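Long-range contacts in phosphoribosyl-aminoimidazole carboxylase (Aspergillus clavatus, PDB 3K5I), which catalyses the ATP-dependent carboxylation of 5-aminoimidazole ribonucleotide to its N5-carboxyamino form, a step of purine biosynthesis: residues Ser167-Tyr172 against Asp195-Ala200; Glu220-Pro225 against Gln323-Arg328; Glu78-Leu83 against Tyr100-Val105. One frame throughout, in Å; residues are numbered along the deposited sequence.

Interaction 1 of 3, residues Ser167-Tyr172 against Asp195-Ala200. With AIR (5-aminoimidazole ribonucleotide), chain I; ADP (adenosine-5'-diphosphate), chain G.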
loop_
_atom_site.group_PDB
_atom_site.type_symbol
_atom_site.label_atom_id
_atom_site.label_comp_id
_atom_site.label_asym_id
_atom_site.label_seq_id
_atom_site.Cartn_x
_atom_site.Cartn_y
_atom_site.Cartn_z
ATOM N N SER A 167 18.314 -0.381 -29.840
ATOM C CA SER A 167 18.277 -1.837 -29.961
ATOM C C SER A 167 16.793 -2.129 -30.174
ATOM O O SER A 167 15.894 -1.577 -29.496
ATOM C CB SER A 167 18.586 -2.593 -28.643
ATOM O OG SER A 167 18.400 -4.001 -28.850
ATOM N N LYS A 168 16.529 -3.013 -31.122
ATOM C CA LYS A 168 15.144 -3.399 -31.363
ATOM C C LYS A 168 14.638 -4.288 -30.207
ATOM O O LYS A 168 13.508 -4.242 -29.719
ATOM C CB LYS A 168 15.132 -4.203 -32.657
ATOM C CG LYS A 168 15.372 -3.374 -33.912
ATOM C CD LYS A 168 15.248 -4.385 -35.068
ATOM C CE LYS A 168 15.490 -3.952 -36.503
ATOM N NZ LYS A 168 14.596 -4.740 -37.454
ATOM N N THR A 169 15.497 -5.133 -29.680
ATOM C CA THR A 169 14.963 -5.976 -28.629
ATOM C C THR A 169 15.650 -5.732 -27.309
ATOM O O THR A 169 16.710 -5.086 -27.225
ATOM C CB THR A 169 15.308 -7.424 -28.997
ATOM O OG1 THR A 169 16.717 -7.465 -29.208
ATOM C CG2 THR A 169 14.678 -7.775 -30.331
ATOM N N MET A 170 15.026 -6.322 -26.295
ATOM C CA MET A 170 15.532 -6.268 -24.944
ATOM C C MET A 170 15.684 -4.881 -24.302
ATOM O O MET A 170 16.311 -4.751 -23.262
ATOM C CB MET A 170 16.820 -7.132 -24.849
ATOM C CG MET A 170 16.692 -8.551 -25.431
ATOM S SD MET A 170 15.420 -9.543 -24.485
ATOM C CE MET A 170 16.145 -9.177 -22.796
ATOM N N ALA A 171 15.119 -3.818 -24.853
ATOM C CA ALA A 171 15.345 -2.507 -24.258
ATOM C C ALA A 171 14.297 -2.000 -23.311
ATOM O O ALA A 171 13.089 -2.010 -23.572
ATOM C CB ALA A 171 15.579 -1.500 -25.372
ATOM N N TYR A 172 14.786 -1.516 -22.183
ATOM C CA TYR A 172 13.872 -0.949 -21.224
ATOM C C TYR A 172 14.836 -0.116 -20.431
ATOM O O TYR A 172 16.059 -0.321 -20.486
ATOM C CB TYR A 172 13.012 -1.954 -20.456
ATOM C CG TYR A 172 13.774 -2.876 -19.565
ATOM C CD1 TYR A 172 14.236 -4.113 -20.082
ATOM C CD2 TYR A 172 14.070 -2.499 -18.223
ATOM C CE1 TYR A 172 14.964 -5.022 -19.273
ATOM C CE2 TYR A 172 14.844 -3.409 -17.403
ATOM C CZ TYR A 172 15.251 -4.676 -17.941
ATOM O OH TYR A 172 15.966 -5.595 -17.173
ATOM N N ASP A 195 26.464 -6.026 -30.756
ATOM C CA ASP A 195 25.789 -7.283 -31.024
ATOM C C ASP A 195 24.317 -7.377 -30.774
ATOM O O ASP A 195 23.893 -8.413 -30.277
ATOM C CB ASP A 195 26.403 -8.360 -30.124
ATOM C CG ASP A 195 27.705 -8.868 -30.672
ATOM O OD1 ASP A 195 27.899 -8.932 -31.906
ATOM O OD2 ASP A 195 28.558 -9.188 -29.838
ATOM N N ARG A 196 23.568 -6.329 -31.099
ATOM C CA ARG A 196 22.126 -6.322 -30.935
ATOM C C ARG A 196 21.539 -5.919 -32.325
ATOM O O ARG A 196 22.217 -5.365 -33.183
ATOM C CB ARG A 196 21.730 -5.375 -29.744
ATOM C CG ARG A 196 22.477 -5.702 -28.410
ATOM C CD ARG A 196 22.225 -4.689 -27.255
ATOM N NE ARG A 196 20.796 -4.664 -26.883
ATOM C CZ ARG A 196 20.241 -3.917 -25.927
ATOM N NH1 ARG A 196 20.993 -3.080 -25.224
ATOM N NH2 ARG A 196 18.939 -3.974 -25.690
ATOM N N PRO A 197 20.283 -6.216 -32.612
ATOM C CA PRO A 197 19.656 -5.810 -33.882
ATOM C C PRO A 197 19.287 -4.341 -33.574
ATOM O O PRO A 197 18.743 -4.041 -32.506
ATOM C CB PRO A 197 18.331 -6.584 -33.874
ATOM C CG PRO A 197 18.029 -6.866 -32.405
ATOM C CD PRO A 197 19.353 -6.896 -31.685
ATOM N N LEU A 198 19.583 -3.414 -34.478
ATOM C CA LEU A 198 19.338 -1.979 -34.272
ATOM C C LEU A 198 18.554 -1.293 -35.354
ATOM O O LEU A 198 18.372 -1.776 -36.478
ATOM C CB LEU A 198 20.688 -1.240 -34.368
ATOM C CG LEU A 198 21.795 -1.948 -33.626
ATOM C CD1 LEU A 198 22.962 -1.000 -33.752
ATOM C CD2 LEU A 198 21.380 -2.196 -32.163
ATOM N N TYR A 199 18.166 -0.081 -35.015
ATOM C CA TYR A 199 17.492 0.781 -35.968
ATOM C C TYR A 199 17.771 2.156 -35.351
ATOM O O TYR A 199 18.074 2.275 -34.178
ATOM C CB TYR A 199 16.011 0.492 -36.184
ATOM C CG TYR A 199 15.176 0.955 -35.041
ATOM C CD1 TYR A 199 15.146 0.198 -33.867
ATOM C CD2 TYR A 199 14.465 2.146 -35.103
ATOM C CE1 TYR A 199 14.351 0.596 -32.847
ATOM C CE2 TYR A 199 13.684 2.566 -34.046
ATOM C CZ TYR A 199 13.674 1.777 -32.914
ATOM O OH TYR A 199 12.951 2.023 -31.782
ATOM N N ALA A 200 17.736 3.217 -36.134
ATOM C CA ALA A 200 17.985 4.571 -35.624
ATOM C C ALA A 200 16.710 5.383 -35.745
ATOM O O ALA A 200 15.875 5.108 -36.620
ATOM C CB ALA A 200 19.120 5.227 -36.427
HETATM N N1 AIR I . 10.323 -3.556 -15.965
HETATM C C2 AIR I . 9.802 -4.306 -16.979
HETATM N N3 AIR I . 9.920 -3.778 -18.195
HETATM C C4 AIR I . 10.531 -2.565 -17.935
HETATM C C5 AIR I . 10.798 -2.407 -16.577
HETATM N N6 AIR I . 11.400 -1.387 -15.888
HETATM C "C1'" AIR I . 10.492 -3.788 -14.511
HETATM C "C2'" AIR I . 9.909 -5.135 -14.025
HETATM C "C3'" AIR I . 11.084 -5.981 -14.546
HETATM C "C4'" AIR I . 12.238 -5.182 -13.935
HETATM O "O4'" AIR I . 11.898 -3.847 -14.357
HETATM O "O2'" AIR I . 9.557 -5.304 -12.637
HETATM O "O3'" AIR I . 10.906 -7.325 -14.152
HETATM C "C5'" AIR I . 13.615 -5.459 -13.364
HETATM O "O5'" AIR I . 14.648 -4.572 -13.882
HETATM P P AIR I . 16.174 -4.824 -13.416
HETATM O O6 AIR I . 16.761 -3.517 -12.652
HETATM O O7 AIR I . 16.860 -5.122 -14.705
HETATM O O8 AIR I . 16.157 -5.995 -12.459
HETATM P PB ADP G . 13.034 2.583 -23.341
HETATM O O1B ADP G . 14.296 2.019 -22.810
HETATM O O2B ADP G . 12.382 1.266 -23.700
HETATM O O3B ADP G . 11.818 3.321 -22.694
HETATM P PA ADP G . 12.477 4.814 -25.263
HETATM O O1A ADP G . 11.183 5.106 -24.643
HETATM O O2A ADP G . 12.310 4.782 -26.762
HETATM O O3A ADP G . 13.182 3.508 -24.646
HETATM O "O5'" ADP G . 13.322 6.130 -24.889
HETATM C "C5'" ADP G . 13.358 6.658 -23.558
HETATM C "C4'" ADP G . 13.369 8.165 -23.616
HETATM O "O4'" ADP G . 14.500 8.613 -24.408
HETATM C "C3'" ADP G . 12.231 8.882 -24.321
HETATM O "O3'" ADP G . 11.299 9.201 -23.274
HETATM C "C2'" ADP G . 12.808 10.226 -24.780
HETATM O "O2'" ADP G . 13.279 11.023 -23.652
HETATM C "C1'" ADP G . 14.131 9.659 -25.247
HETATM N N9 ADP G . 13.981 9.382 -26.667
HETATM C C8 ADP G . 13.569 8.186 -27.186
HETATM N N7 ADP G . 13.371 8.279 -28.521
HETATM C C5 ADP G . 13.760 9.574 -28.797
HETATM C C6 ADP G . 13.899 10.232 -30.066
HETATM N N6 ADP G . 13.653 9.956 -31.217
HETATM N N1 ADP G . 14.309 11.533 -30.006
HETATM C C2 ADP G . 14.679 12.179 -28.838
HETATM N N3 ADP G . 14.656 11.538 -27.700
HETATM C C4 ADP G . 14.184 10.279 -27.689
HETATM O O HOH W 1 19.192 -6.767 -27.333
HETATM O O HOH W 2 18.727 -3.651 -22.828
#
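R196 reaches from the loop before strand 198-202 into the turn that follows S167. Its CB starts out beside the hydroxyl, 3.7 Å from S167 OG. The chain then runs on through CG and CD and bends at chi3 (62°), which turns the guanidinium across toward the carbonyl of T169. R196 NE donates to water 1 at 2.7 Å. CZ lies close to S167 CB, which sits over one face of the guanidinium, offset toward its rim. NH1 turns to R175 O, farther along the same loop. R196 NH2 ends the chain by donating to T169 O at 2.9 Å, with 155° at the hydrogen and the acceptor close to the guanidinium plane; it also has a weak bond to water 2, which in turn donates to M170 O. T169 O is gripped more than once, since S167 OG donates to it in the carbonyl plane, onto a lone pair, at 2.6 Å, and water 1 donates as well.

The two backbones pair here at S167 and L198, a non-hydrogen-bonded antiparallel pair in the four-stranded sheet of the ATP-grasp domain. Segment 167-172 begins the loop between strands 163-167 and 177-180, consistent with the phosphate-covering loop of ATP-grasp enzymes. Just past the pair, K168 N donates to P197 O at 2.8 Å and nearly straight (173°). The proline ring packs against the turn, P197 CG 3.5 Å from T169 OG1. K168 CG passes Y199 CD1 at 3.6 Å before the chain carries NZ to a salt bridge with E143. Farther along the loop, Y172 brings its hydroxyl to the substrate, OH donating to the phosphate oxygen O7 of AIR at 2.7 Å.

Interaction 2 of 3, residues Glu220-Pro225 against Gln323-Arg328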
loop_
_atom_site.group_PDB
_atom_site.type_symbol
_atom_site.label_atom_id
_atom_site.label_comp_id
_atom_site.label_asym_id
_atom_site.label_seq_id
_atom_site.Cartn_x
_atom_site.Cartn_y
_atom_site.Cartn_z
ATOM N N GLU A 220 -14.700 -2.987 -21.686
ATOM C CA GLU A 220 -14.567 -1.543 -21.647
ATOM C C GLU A 220 -13.171 -1.045 -21.891
ATOM O O GLU A 220 -12.214 -1.799 -21.754
ATOM C CB GLU A 220 -14.884 -1.108 -20.212
ATOM C CG GLU A 220 -15.725 0.137 -20.105
ATOM C CD GLU A 220 -16.990 -0.106 -19.314
ATOM O OE1 GLU A 220 -17.248 -1.266 -18.915
ATOM O OE2 GLU A 220 -17.752 0.863 -19.097
ATOM N N VAL A 221 -13.066 0.237 -22.221
ATOM C CA VAL A 221 -11.740 0.814 -22.391
ATOM C C VAL A 221 -11.752 2.006 -21.450
ATOM O O VAL A 221 -12.518 2.957 -21.609
ATOM C CB VAL A 221 -11.306 1.267 -23.797
ATOM C CG1 VAL A 221 -9.849 1.729 -23.704
ATOM C CG2 VAL A 221 -11.316 0.104 -24.790
ATOM N N LEU A 222 -10.894 1.885 -20.446
ATOM C CA LEU A 222 -10.712 2.881 -19.415
ATOM C C LEU A 222 -9.303 3.501 -19.568
ATOM O O LEU A 222 -8.529 3.099 -20.441
ATOM C CB LEU A 222 -10.914 2.210 -18.044
ATOM C CG LEU A 222 -12.192 1.382 -17.887
ATOM C CD1 LEU A 222 -12.231 0.559 -16.613
ATOM C CD2 LEU A 222 -13.392 2.340 -17.954
ATOM N N SER A 223 -8.993 4.504 -18.743
ATOM C CA SER A 223 -7.688 5.182 -18.808
ATOM C C SER A 223 -7.559 6.222 -17.695
ATOM O O SER A 223 -8.556 6.750 -17.199
ATOM C CB SER A 223 -7.530 5.925 -20.135
ATOM O OG SER A 223 -8.414 7.045 -20.149
ATOM N N TYR A 224 -6.315 6.505 -17.325
ATOM C CA TYR A 224 -6.049 7.453 -16.270
ATOM C C TYR A 224 -5.740 8.788 -16.907
ATOM O O TYR A 224 -5.580 8.857 -18.147
ATOM C CB TYR A 224 -4.908 6.951 -15.380
ATOM C CG TYR A 224 -5.236 5.722 -14.507
ATOM C CD1 TYR A 224 -5.063 4.426 -15.018
ATOM C CD2 TYR A 224 -5.608 5.848 -13.163
ATOM C CE1 TYR A 224 -5.297 3.303 -14.249
ATOM C CE2 TYR A 224 -5.839 4.707 -12.371
ATOM C CZ TYR A 224 -5.697 3.448 -12.882
ATOM O OH TYR A 224 -5.943 2.347 -12.043
ATOM N N PRO A 225 -5.630 9.850 -16.113
ATOM C CA PRO A 225 -5.324 11.136 -16.752
ATOM C C PRO A 225 -3.926 11.144 -17.396
ATOM O O PRO A 225 -3.042 10.316 -17.102
ATOM C CB PRO A 225 -5.342 12.111 -15.579
ATOM C CG PRO A 225 -6.384 11.541 -14.656
ATOM C CD PRO A 225 -6.079 10.030 -14.720
ATOM N N GLN A 323 -14.790 5.809 -11.778
ATOM C CA GLN A 323 -14.557 6.860 -10.797
ATOM C C GLN A 323 -13.229 6.613 -10.053
ATOM O O GLN A 323 -12.549 7.567 -9.656
ATOM C CB GLN A 323 -15.686 6.672 -9.753
ATOM C CG GLN A 323 -16.342 7.943 -9.214
ATOM C CD GLN A 323 -17.870 8.039 -9.323
ATOM O OE1 GLN A 323 -18.653 7.075 -9.251
ATOM N NE2 GLN A 323 -18.304 9.274 -9.449
ATOM N N SER A 324 -12.890 5.340 -9.840
ATOM C CA SER A 324 -11.683 4.942 -9.116
ATOM C C SER A 324 -10.322 5.197 -9.745
ATOM O O SER A 324 -9.268 4.978 -9.106
ATOM C CB SER A 324 -11.803 3.462 -8.774
ATOM O OG SER A 324 -12.899 3.186 -7.908
ATOM N N LEU A 325 -10.347 5.632 -11.003
ATOM C CA LEU A 325 -9.135 5.906 -11.779
ATOM C C LEU A 325 -8.988 7.408 -11.925
ATOM O O LEU A 325 -8.168 7.909 -12.671
ATOM C CB LEU A 325 -9.286 5.306 -13.167
ATOM C CG LEU A 325 -9.962 3.942 -12.942
ATOM C CD1 LEU A 325 -10.348 3.247 -14.245
ATOM C CD2 LEU A 325 -8.941 3.066 -12.325
ATOM N N GLU A 326 -9.805 8.132 -11.171
ATOM C CA GLU A 326 -9.743 9.599 -11.224
ATOM C C GLU A 326 -8.665 9.900 -10.199
ATOM O O GLU A 326 -8.593 9.200 -9.179
ATOM C CB GLU A 326 -11.067 10.175 -10.663
ATOM C CG GLU A 326 -12.071 10.612 -11.714
ATOM C CD GLU A 326 -13.520 10.747 -11.231
ATOM O OE1 GLU A 326 -13.762 11.158 -10.064
ATOM O OE2 GLU A 326 -14.423 10.454 -12.048
ATOM N N ILE A 327 -7.918 10.967 -10.446
ATOM C CA ILE A 327 -6.858 11.394 -9.530
ATOM C C ILE A 327 -7.417 12.108 -8.319
ATOM O O ILE A 327 -8.133 13.105 -8.434
ATOM C CB ILE A 327 -5.911 12.284 -10.307
ATOM C CG1 ILE A 327 -5.124 11.368 -11.215
ATOM C CG2 ILE A 327 -5.122 13.281 -9.449
ATOM C CD1 ILE A 327 -4.111 12.138 -12.153
ATOM N N ARG A 328 -7.110 11.596 -7.144
ATOM C CA ARG A 328 -7.597 12.198 -5.879
ATOM C C ARG A 328 -6.981 13.567 -5.571
ATOM O O ARG A 328 -7.703 14.423 -5.106
ATOM C CB ARG A 328 -7.175 11.275 -4.696
ATOM C CG ARG A 328 -7.480 9.777 -5.002
ATOM C CD ARG A 328 -7.318 8.750 -3.849
ATOM N NE ARG A 328 -7.502 9.467 -2.610
ATOM C CZ ARG A 328 -7.086 9.100 -1.410
ATOM N NH1 ARG A 328 -6.418 7.967 -1.301
ATOM N NH2 ARG A 328 -7.355 9.890 -0.362
HETATM O O HOH W 3 -9.597 8.356 -15.169
#
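L325 and Y224 each set CG anti to the carbonyl carbon, with chi1 of -41° and -69°. The tyrosine ring is also turned roughly perpendicular to its own CA-CB-CG plane, and it offers a flat side to the leucine. L325 CB comes down over that face as a CH-pi contact, 3.9 Å from the centroid of the Y224 ring and 26° off its normal, displaced toward the CD2-CE2 side. From there the leucine branches in two directions. L325 CD2 follows the ring to its phenol end, lying 3.3 Å from Y224 CZ and closer still, at 3.1 Å, to Y224 OH. CD1 leaves the ring and meets L222, with 4.0 Å between L325 CD1 and L222 CB; these two leucine side chains are set roughly perpendicular. The tyrosine hydroxyl is hydrogen-bonded to L305 O, which anchors the far end of the ring beside the leucine.

Residues 220-225 open strand 221-232 of the large antiparallel sheet, next to strand 206-216. Residues 323-328 belong to the connection from helix 307-315 to strand 331-337, which is itself part of that sheet. The contact therefore lays this connection against the beginning of a strand from the ATP-grasp region. P225 and I327 lie alongside, running in opposing senses, and the pair is tight: P225 CG stands 3.4 Å from I327 CD1. P225 CD also rests 3.6 Å from L325 O. Between the apolar groups the two backbones are bridged by water 3, which donates to S223 O at 2.8 Å and weakly to L325 O. On either flank of L325 and I327 the connection touches the second subunit: S324 OG is hydrogen-bonded to N357 N, and R328 to E301 O and Q329, all of that neighbouring chain.

Interaction 3 of 3, residues Glu78-Leu83 against Tyr100-Val105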
loop_
_atom_site.group_PDB
_atom_site.type_symbol
_atom_site.label_atom_id
_atom_site.label_comp_id
_atom_site.label_asym_id
_atom_site.label_seq_id
_atom_site.Cartn_x
_atom_site.Cartn_y
_atom_site.Cartn_z
ATOM N N GLU A 78 10.650 -23.765 -21.004
ATOM C CA GLU A 78 10.150 -24.740 -20.030
ATOM C C GLU A 78 9.743 -24.186 -18.655
ATOM O O GLU A 78 8.971 -24.815 -17.930
ATOM C CB GLU A 78 11.175 -25.880 -19.840
ATOM C CG GLU A 78 11.255 -26.926 -20.990
ATOM C CD GLU A 78 9.946 -27.236 -21.750
ATOM O OE1 GLU A 78 8.937 -27.635 -21.119
ATOM O OE2 GLU A 78 9.914 -27.075 -23.011
ATOM N N ALA A 79 10.281 -23.021 -18.290
ATOM C CA ALA A 79 9.999 -22.333 -17.039
ATOM C C ALA A 79 8.668 -21.632 -17.315
ATOM O O ALA A 79 7.724 -21.757 -16.507
ATOM C CB ALA A 79 11.126 -21.318 -16.806
ATOM N N VAL A 80 8.600 -20.978 -18.490
ATOM C CA VAL A 80 7.398 -20.258 -18.995
ATOM C C VAL A 80 6.189 -21.251 -18.966
ATOM O O VAL A 80 5.102 -20.930 -18.454
ATOM C CB VAL A 80 7.608 -19.412 -20.364
ATOM C CG1 VAL A 80 6.304 -18.862 -20.949
ATOM C CG2 VAL A 80 8.677 -18.229 -20.431
ATOM N N ARG A 81 6.397 -22.486 -19.456
ATOM C CA ARG A 81 5.398 -23.577 -19.544
ATOM C C ARG A 81 4.964 -24.226 -18.212
ATOM O O ARG A 81 3.842 -24.613 -17.950
ATOM C CB ARG A 81 6.034 -24.648 -20.449
ATOM C CG ARG A 81 5.080 -25.509 -21.259
ATOM C CD ARG A 81 5.725 -26.716 -22.025
ATOM N NE ARG A 81 4.704 -27.287 -22.906
ATOM C CZ ARG A 81 4.480 -26.915 -24.166
ATOM N NH1 ARG A 81 3.509 -27.487 -24.870
ATOM N NH2 ARG A 81 5.222 -25.985 -24.749
ATOM N N GLN A 82 5.931 -24.367 -17.338
ATOM C CA GLN A 82 5.645 -24.851 -16.019
ATOM C C GLN A 82 4.739 -23.752 -15.407
ATOM O O GLN A 82 3.610 -24.030 -15.026
ATOM C CB GLN A 82 6.959 -24.925 -15.224
ATOM C CG GLN A 82 6.671 -25.275 -13.782
ATOM C CD GLN A 82 5.972 -26.613 -13.704
ATOM O OE1 GLN A 82 6.154 -27.447 -14.597
ATOM N NE2 GLN A 82 5.184 -26.847 -12.630
ATOM N N LEU A 83 5.176 -22.494 -15.312
ATOM C CA LEU A 83 4.285 -21.475 -14.720
ATOM C C LEU A 83 2.843 -21.550 -15.170
ATOM O O LEU A 83 1.860 -21.491 -14.414
ATOM C CB LEU A 83 4.670 -20.053 -15.097
ATOM C CG LEU A 83 3.826 -18.921 -14.464
ATOM C CD1 LEU A 83 4.274 -18.608 -13.021
ATOM C CD2 LEU A 83 4.068 -17.660 -15.338
ATOM N N TYR A 100 6.878 -17.668 -27.539
ATOM C CA TYR A 100 6.713 -18.922 -28.294
ATOM C C TYR A 100 6.234 -20.008 -27.349
ATOM O O TYR A 100 5.274 -20.723 -27.646
ATOM C CB TYR A 100 7.998 -19.280 -29.023
ATOM C CG TYR A 100 8.244 -18.263 -30.111
ATOM C CD1 TYR A 100 7.710 -18.431 -31.391
ATOM C CD2 TYR A 100 8.991 -17.135 -29.855
ATOM C CE1 TYR A 100 7.922 -17.491 -32.371
ATOM C CE2 TYR A 100 9.249 -16.210 -30.829
ATOM C CZ TYR A 100 8.676 -16.357 -32.086
ATOM O OH TYR A 100 9.021 -15.488 -33.090
ATOM N N ALA A 101 6.843 -20.051 -26.170
ATOM C CA ALA A 101 6.403 -20.990 -25.152
ATOM C C ALA A 101 4.951 -20.596 -24.901
ATOM O O ALA A 101 4.125 -21.470 -24.703
ATOM C CB ALA A 101 7.126 -20.756 -23.815
ATOM N N LEU A 102 4.628 -19.305 -24.832
ATOM C CA LEU A 102 3.237 -18.848 -24.598
ATOM C C LEU A 102 2.230 -19.274 -25.684
ATOM O O LEU A 102 1.095 -19.658 -25.363
ATOM C CB LEU A 102 3.106 -17.337 -24.409
ATOM C CG LEU A 102 3.600 -16.532 -23.185
ATOM C CD1 LEU A 102 3.450 -14.995 -23.328
ATOM C CD2 LEU A 102 3.013 -16.987 -21.861
ATOM N N GLU A 103 2.638 -19.213 -26.959
ATOM C CA GLU A 103 1.776 -19.670 -28.057
ATOM C C GLU A 103 1.586 -21.212 -27.838
ATOM O O GLU A 103 0.531 -21.781 -28.040
ATOM C CB GLU A 103 2.483 -19.381 -29.389
ATOM C CG GLU A 103 1.757 -19.858 -30.693
ATOM C CD GLU A 103 2.548 -19.534 -31.985
ATOM O OE1 GLU A 103 3.772 -19.226 -31.801
ATOM O OE2 GLU A 103 1.973 -19.571 -33.115
ATOM N N GLU A 104 2.626 -21.897 -27.386
ATOM C CA GLU A 104 2.530 -23.317 -27.191
ATOM C C GLU A 104 1.554 -23.711 -26.134
ATOM O O GLU A 104 0.886 -24.749 -26.239
ATOM C CB GLU A 104 3.823 -23.841 -26.613
ATOM C CG GLU A 104 4.358 -25.101 -27.225
ATOM C CD GLU A 104 5.845 -24.914 -27.424
ATOM O OE1 GLU A 104 6.289 -24.889 -28.589
ATOM O OE2 GLU A 104 6.560 -24.716 -26.417
ATOM N N VAL A 105 1.518 -22.902 -25.087
ATOM C CA VAL A 105 0.622 -23.249 -23.994
ATOM C C VAL A 105 -0.740 -22.567 -24.002
ATOM O O VAL A 105 -1.520 -22.728 -23.051
ATOM C CB VAL A 105 1.339 -23.240 -22.642
ATOM C CG1 VAL A 105 2.305 -24.430 -22.597
ATOM C CG2 VAL A 105 2.091 -21.921 -22.459
#
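R81 lies across V105, laying one face of its guanidinium over the valine. V105 CG1 sits over the centre of the R81 guanidinium, 3.6 Å from its plane, and the same methyl is 3.3 Å from R81 CG, so it touches both the base and the end of the arginine. The reach depends on a chain extended from CG to NE. The E104 side chain runs roughly perpendicular to that of R81. The model has a salt bridge between R81 NH2 and E104 OE2, but NH2 is crowded there and its exact place is doubtful.

On the buried side V80 points its CG1 branch, anti to the backbone N (chi1 172°), at the other helix. CG1 of V80 packs 3.5 Å from A101 CB and 3.9 Å from L102 CD2, and the axes of the two segments come within 8.9 Å. The helices run in similar directions and cross at -37°. V80 also rests on L53 and L102 on L30, both in the parallel sheet. Such neighbouring helices, packed on one side of a parallel sheet and flanking strand 89-92 in sequence, are characteristic of successive beta-alpha-beta crossovers in a Rossmann-like preATP-grasp domain.

Overall arrangement
The three contacts follow one another along the chain in the order 3, 1, 2, and none touches another. Interaction 1 bears directly on the active site: Y172 belongs to the AIR pocket, A171 and Y172 to the ADP pocket, and the magnesium ion is about 9 Å from the A171 side chain. Interaction 3 is the nearer neighbour, its closest atoms about 10 Å from those of interaction 1, and its V80 side chain is about 13 Å from AIR. Interaction 2 lies across the chain's centre from interaction 1, with 33 Å between their centres, and beside the second subunit. Its centre is likewise 33 Å from that of interaction 3.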